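Local coordinates for protein adhesin competence repressor (Streptococcus pyogenes serotype M3, PDB 5JLU) that acts as a zinc-responsive transcriptional regulator of the MarR family that binds DNA, at residues H45-L50 against D82-T87; R54-D59 against V95-L100. All blocks are in the same frame, centred on the assembly; numbering follows the deposited sequence.

Contact 1 of 2, residues H45-L50 against D82-T87; sequences HILMLL and DMLAGT. With ZN (zinc ion), chain B.
Met-83 and Leu-84 pack on one side of helix 41-52, meeting Ile-46, Leu-47 and Leu-50. This is part of the hydrophobic core of the winged helix-turn-helix domain of a MarR-type regulator, where the first strand of the wing sits beside a helix of the domain. Asp-82, with positive phi, is the C-prime residue of a Schellman motif that ends helix 68-80. The chain turns there and enters the wing. Met-83 comes next. Its CG faces both methyls of Leu-47, with CD1 the nearer at 3.9 Å, and the two side chains cross at about a right angle. Met-83 also touches Leu-78, Val-37 and Ala-104. Leu-84 begins the strand and points its CB at the helix. Both of its methyls touch Leu-50 CD1, the nearer being CD2 at 3.7 Å. Leu-84 CD2 also meets Leu-47 CD2 at 3.8 Å. Ile-46 CG2 makes a longer contact with Leu-84 CD1, at 4.2 Å. Ile-75 and Leu-78 of helix 68-80 also touch Leu-84, which places it between two helices. Beyond it the strand pairs with strand 96-100 through the backbone of Ala-85 and Thr-87. Helix 41-52 also carries His-45, a ligand of the zinc ion, whose site is completed by His-111, His-115 and three waters. Water 2 lies at the edge of the His-45 ring, in its plane, and His-45 NE2 binds the zinc ion at 2.1 Å.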
loop_
_atom_site.group_PDB
_atom_site.type_symbol
_atom_site.label_atom_id
_atom_site.label_comp_id
_atom_site.label_asym_id
_atom_site.label_seq_id
_atom_site.Cartn_x
_atom_site.Cartn_y
_atom_site.Cartn_z
ATOM N N HIS A 45 -2.911 4.156 -11.847
ATOM C CA HIS A 45 -2.730 5.570 -11.690
ATOM C C HIS A 45 -2.132 6.231 -12.936
ATOM O O HIS A 45 -2.431 7.382 -13.198
ATOM C CB HIS A 45 -1.998 5.926 -10.392
ATOM C CG HIS A 45 -2.936 5.806 -9.272
ATOM N ND1 HIS A 45 -3.666 6.877 -8.825
ATOM C CD2 HIS A 45 -3.476 4.708 -8.700
ATOM C CE1 HIS A 45 -4.571 6.458 -7.964
ATOM N NE2 HIS A 45 -4.470 5.146 -7.869
ATOM N N ILE A 46 -1.387 5.465 -13.728
ATOM C CA ILE A 46 -1.061 5.906 -15.085
ATOM C C ILE A 46 -2.347 6.089 -15.905
ATOM O O ILE A 46 -2.557 7.122 -16.583
ATOM C CB ILE A 46 -0.098 4.924 -15.773
ATOM C CG1 ILE A 46 1.273 5.094 -15.118
ATOM C CG2 ILE A 46 -0.041 5.137 -17.303
ATOM C CD1 ILE A 46 2.275 3.999 -15.506
ATOM N N LEU A 47 -3.189 5.082 -15.900
ATOM C CA LEU A 47 -4.413 5.173 -16.663
ATOM C C LEU A 47 -5.202 6.358 -16.105
ATOM O O LEU A 47 -5.636 7.171 -16.897
ATOM C CB LEU A 47 -5.218 3.860 -16.661
ATOM C CG LEU A 47 -4.593 2.613 -17.325
ATOM C CD1 LEU A 47 -5.485 1.404 -17.133
ATOM C CD2 LEU A 47 -4.317 2.731 -18.784
ATOM N N MET A 48 -5.330 6.517 -14.767
ATOM C CA MET A 48 -6.044 7.716 -14.232
ATOM C C MET A 48 -5.497 9.053 -14.823
ATOM O O MET A 48 -6.257 9.932 -15.266
ATOM C CB MET A 48 -6.003 7.737 -12.701
ATOM C CG MET A 48 -6.613 8.950 -12.024
ATOM S SD MET A 48 -6.691 8.780 -10.225
ATOM C CE MET A 48 -8.130 7.804 -10.087
ATOM N N LEU A 49 -4.183 9.232 -14.812
ATOM C CA LEU A 49 -3.626 10.510 -15.244
ATOM C C LEU A 49 -3.786 10.692 -16.770
ATOM O O LEU A 49 -4.007 11.834 -17.280
ATOM C CB LEU A 49 -2.153 10.635 -14.835
ATOM C CG LEU A 49 -1.860 10.781 -13.342
ATOM C CD1 LEU A 49 -0.380 10.610 -13.113
ATOM C CD2 LEU A 49 -2.300 12.167 -12.816
ATOM N N LEU A 50 -3.628 9.595 -17.515
ATOM C CA LEU A 50 -3.792 9.646 -18.981
ATOM C C LEU A 50 -5.232 9.877 -19.419
ATOM O O LEU A 50 -5.442 10.485 -20.466
ATOM C CB LEU A 50 -3.223 8.397 -19.676
ATOM C CG LEU A 50 -1.725 8.378 -19.646
ATOM C CD1 LEU A 50 -1.192 7.021 -20.116
ATOM C CD2 LEU A 50 -1.127 9.575 -20.387
ATOM N N ASP A 82 -3.169 -4.190 -24.513
ATOM C CA ASP A 82 -4.044 -3.392 -25.358
ATOM C C ASP A 82 -4.756 -2.280 -24.574
ATOM O O ASP A 82 -5.915 -1.933 -24.859
ATOM C CB ASP A 82 -5.070 -4.315 -26.026
ATOM C CG ASP A 82 -4.420 -5.335 -26.960
ATOM O OD1 ASP A 82 -3.538 -4.967 -27.783
ATOM O OD2 ASP A 82 -4.785 -6.522 -26.865
ATOM N N MET A 83 -4.056 -1.703 -23.605
ATOM C CA MET A 83 -4.655 -0.680 -22.734
ATOM C C MET A 83 -4.281 0.737 -23.171
ATOM O O MET A 83 -5.016 1.669 -22.942
ATOM C CB MET A 83 -4.205 -0.978 -21.290
ATOM C CG MET A 83 -5.316 -0.952 -20.288
ATOM S SD MET A 83 -6.572 -2.179 -20.601
ATOM C CE MET A 83 -6.194 -3.259 -19.245
ATOM N N LEU A 84 -3.115 0.896 -23.779
ATOM C CA LEU A 84 -2.550 2.206 -24.188
ATOM C C LEU A 84 -2.013 2.096 -25.564
ATOM O O LEU A 84 -1.569 1.042 -25.951
ATOM C CB LEU A 84 -1.286 2.613 -23.340
ATOM C CG LEU A 84 -1.472 3.018 -21.890
ATOM C CD1 LEU A 84 -0.244 3.457 -21.155
ATOM C CD2 LEU A 84 -2.537 4.080 -21.809
ATOM N N ALA A 85 -1.959 3.226 -26.247
ATOM C CA ALA A 85 -1.288 3.336 -27.512
ATOM C C ALA A 85 -0.479 4.621 -27.475
ATOM O O ALA A 85 -0.892 5.630 -26.894
ATOM C CB ALA A 85 -2.297 3.379 -28.653
ATOM N N GLY A 86 0.720 4.517 -28.021
ATOM C CA GLY A 86 1.676 5.586 -28.082
ATOM C C GLY A 86 1.625 6.193 -29.478
ATOM O O GLY A 86 1.439 5.481 -30.468
ATOM N N THR A 87 1.824 7.498 -29.528
ATOM C CA THR A 87 1.987 8.236 -30.775
ATOM C C THR A 87 3.027 9.338 -30.556
ATOM O O THR A 87 3.013 10.055 -29.525
ATOM C CB THR A 87 0.634 8.822 -31.220
ATOM O OG1 THR A 87 0.138 9.601 -30.150
ATOM C CG2 THR A 87 -0.431 7.691 -31.505
HETATM ZN ZN ZN B . -5.866 3.768 -7.066
HETATM O O HOH W 1 -4.749 3.842 -5.201
HETATM O O HOH W 2 -4.669 1.994 -7.577
HETATM O O HOH W 3 -7.085 2.478 -6.089
#

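Contact 2 of 2, residues R54-D59 against V95-L100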
loop_
_atom_site.group_PDB
_atom_site.type_symbol
_atom_site.label_atom_id
_atom_site.label_comp_id
_atom_site.label_asym_id
_atom_site.label_seq_id
_atom_site.Cartn_x
_atom_site.Cartn_y
_atom_site.Cartn_z
ATOM N N ARG A 54 -3.176 13.673 -22.496
ATOM C CA ARG A 54 -2.017 12.987 -23.029
ATOM C C ARG A 54 -0.762 13.444 -22.245
ATOM O O ARG A 54 -0.653 14.625 -21.842
ATOM C CB ARG A 54 -1.869 13.245 -24.536
ATOM C CG ARG A 54 -2.989 12.658 -25.439
ATOM C CD ARG A 54 -2.741 12.919 -26.956
ATOM N NE ARG A 54 -2.072 14.219 -27.105
ATOM C CZ ARG A 54 -1.194 14.581 -28.042
ATOM N NH1 ARG A 54 -0.645 15.801 -27.969
ATOM N NH2 ARG A 54 -0.860 13.766 -29.043
ATOM N N LEU A 55 0.142 12.488 -21.947
ATOM C CA LEU A 55 1.364 12.810 -21.193
ATOM C C LEU A 55 2.482 11.936 -21.669
ATOM O O LEU A 55 2.254 10.873 -22.275
ATOM C CB LEU A 55 1.195 12.629 -19.645
ATOM C CG LEU A 55 0.114 13.377 -18.848
ATOM C CD1 LEU A 55 -0.204 12.707 -17.489
ATOM C CD2 LEU A 55 0.507 14.834 -18.623
ATOM N N THR A 56 3.686 12.349 -21.323
ATOM C CA THR A 56 4.859 11.560 -21.600
ATOM C C THR A 56 5.221 10.646 -20.451
ATOM O O THR A 56 4.753 10.807 -19.321
ATOM C CB THR A 56 6.095 12.478 -21.867
ATOM O OG1 THR A 56 6.274 13.390 -20.773
ATOM C CG2 THR A 56 5.900 13.264 -23.131
ATOM N N ASN A 57 6.141 9.744 -20.736
ATOM C CA ASN A 57 6.749 8.936 -19.726
ATOM C C ASN A 57 7.255 9.824 -18.556
ATOM O O ASN A 57 6.969 9.602 -17.365
ATOM C CB ASN A 57 7.869 8.086 -20.381
ATOM C CG ASN A 57 8.682 7.287 -19.369
ATOM O OD1 ASN A 57 8.692 6.053 -19.381
ATOM N ND2 ASN A 57 9.360 8.002 -18.469
ATOM N N THR A 58 7.966 10.870 -18.909
ATOM C CA THR A 58 8.581 11.745 -17.902
ATOM C C THR A 58 7.531 12.631 -17.156
ATOM O O THR A 58 7.668 12.841 -15.982
ATOM C CB THR A 58 9.842 12.501 -18.434
ATOM O OG1 THR A 58 9.826 13.846 -17.953
ATOM C CG2 THR A 58 10.030 12.480 -20.012
ATOM N N ASP A 59 6.449 13.084 -17.787
ATOM C CA ASP A 59 5.373 13.770 -17.023
ATOM C C ASP A 59 4.784 12.798 -15.996
ATOM O O ASP A 59 4.490 13.183 -14.914
ATOM C CB ASP A 59 4.212 14.168 -17.901
ATOM C CG ASP A 59 4.579 15.221 -18.978
ATOM O OD1 ASP A 59 5.394 16.109 -18.642
ATOM O OD2 ASP A 59 4.044 15.136 -20.143
ATOM N N VAL A 95 9.684 12.607 -28.561
ATOM C CA VAL A 95 8.638 12.666 -27.545
ATOM C C VAL A 95 7.539 11.726 -27.917
ATOM O O VAL A 95 7.031 11.761 -29.025
ATOM C CB VAL A 95 8.099 14.123 -27.364
ATOM C CG1 VAL A 95 6.976 14.195 -26.361
ATOM C CG2 VAL A 95 9.219 15.058 -26.897
ATOM N N THR A 96 7.187 10.848 -26.991
ATOM C CA THR A 96 6.026 9.991 -27.178
ATOM C C THR A 96 4.963 10.303 -26.127
ATOM O O THR A 96 5.270 10.294 -24.913
ATOM C CB THR A 96 6.361 8.510 -27.048
ATOM O OG1 THR A 96 7.397 8.217 -27.943
ATOM C CG2 THR A 96 5.164 7.648 -27.404
ATOM N N TYR A 97 3.737 10.441 -26.610
ATOM C CA TYR A 97 2.527 10.642 -25.812
ATOM C C TYR A 97 1.709 9.358 -25.810
ATOM O O TYR A 97 1.526 8.691 -26.851
ATOM C CB TYR A 97 1.675 11.708 -26.445
ATOM C CG TYR A 97 2.279 13.069 -26.303
ATOM C CD1 TYR A 97 2.461 13.660 -25.042
ATOM C CD2 TYR A 97 2.731 13.760 -27.419
ATOM C CE1 TYR A 97 3.064 14.921 -24.909
ATOM C CE2 TYR A 97 3.326 15.024 -27.292
ATOM C CZ TYR A 97 3.493 15.593 -26.061
ATOM O OH TYR A 97 4.107 16.818 -26.007
ATOM N N PHE A 98 1.175 9.048 -24.639
ATOM C CA PHE A 98 0.339 7.910 -24.457
ATOM C C PHE A 98 -1.089 8.312 -24.257
ATOM O O PHE A 98 -1.418 9.392 -23.733
ATOM C CB PHE A 98 0.891 7.051 -23.333
ATOM C CG PHE A 98 2.184 6.374 -23.715
ATOM C CD1 PHE A 98 2.176 5.289 -24.561
ATOM C CD2 PHE A 98 3.375 6.871 -23.299
ATOM C CE1 PHE A 98 3.349 4.669 -24.966
ATOM C CE2 PHE A 98 4.558 6.274 -23.712
ATOM C CZ PHE A 98 4.548 5.178 -24.509
ATOM N N GLU A 99 -1.942 7.475 -24.783
ATOM C CA GLU A 99 -3.349 7.605 -24.498
ATOM C C GLU A 99 -4.063 6.275 -24.458
ATOM O O GLU A 99 -3.582 5.251 -24.951
ATOM C CB GLU A 99 -3.994 8.532 -25.511
ATOM C CG GLU A 99 -4.176 7.942 -26.875
ATOM C CD GLU A 99 -4.470 9.015 -27.940
ATOM O OE1 GLU A 99 -4.667 8.567 -29.081
ATOM O OE2 GLU A 99 -4.511 10.257 -27.647
ATOM N N LEU A 100 -5.218 6.339 -23.845
ATOM C CA LEU A 100 -5.995 5.165 -23.546
ATOM C C LEU A 100 -6.620 4.601 -24.844
ATOM O O LEU A 100 -7.072 5.370 -25.692
ATOM C CB LEU A 100 -7.117 5.582 -22.566
ATOM C CG LEU A 100 -6.878 5.415 -21.047
ATOM C CD1 LEU A 100 -5.703 6.223 -20.565
ATOM C CD2 LEU A 100 -8.149 5.798 -20.315
HETATM O O HOH W 4 7.035 9.118 -23.290
#
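The guanidinium of Arg-54 lies flat on one face of the Tyr-97 ring, with the planes 29° apart. It is an off-centre cation-pi stack: Arg-54 CZ is 4.5 Å from the ring centroid, and NH1 sits toward the rim. The Arg-54 chain is bent at chi3 (-34°), which turns NE out of the line of the extended part before it. Lower down, Arg-54 runs beside Glu-99, both pointing the same way. Here the aliphatic part does the touching, with Arg-54 CD 3.3 Å from Glu-99 OE2. The opposite charges lie near each other, but their charged atoms are not in contact: Arg-54 NE is 4.7 Å from Glu-99 OE2. The opposite face of Tyr-97 is covered toward its rim by Val-95 CG1. Thr-56 CG2 reaches the same methyl, at 3.5 Å, and approaches Tyr-97 CE1 obliquely. In the winged helix-turn-helix fold, this is where the short, weakly bonded strand 55-56 runs beside the second strand of the wing, 96-100. One direct backbone bond joins them, from Phe-98 N to Leu-55 O (3.2 Å). The Leu-55 and Phe-98 side chains both lie on the sheet face turned to helix 41-52, where each touches Leu-50. Helix 57-64 starts just after strand 55-56. Thr-56 is its N-cap and forms a capping box with Asp-59: Asp-59 N donates to Thr-56 OG1, and Thr-56 N donates to Asp-59 OD2 (3.0 Å). Water 4 bridges the segments, accepting from Asn-57 N at 2.8 Å and donating to Thr-96 O at 2.7 Å.

Contacts 1 and 2 each bring one strand of the wing against another part of the same domain; their centres are about 8 Å apart. Strands 84-88 and 96-100 are neighbours in the sheet, and probable backbone hydrogen bonds join them: Ala-85 N to Glu-99 O and Thr-87 N to Tyr-97 O, each 2.9 Å. Leu-50 also links the contacts, with its CB 3.4 Å from Leu-100 CD1. Helix 41-52 leads directly into strand 55-56, so contact 2 continues from the helix used in contact 1. The zinc site lies on the contact 1 side, through His-45. The side chain of Leu-55 in contact 2 is about 10 Å from that of His-45.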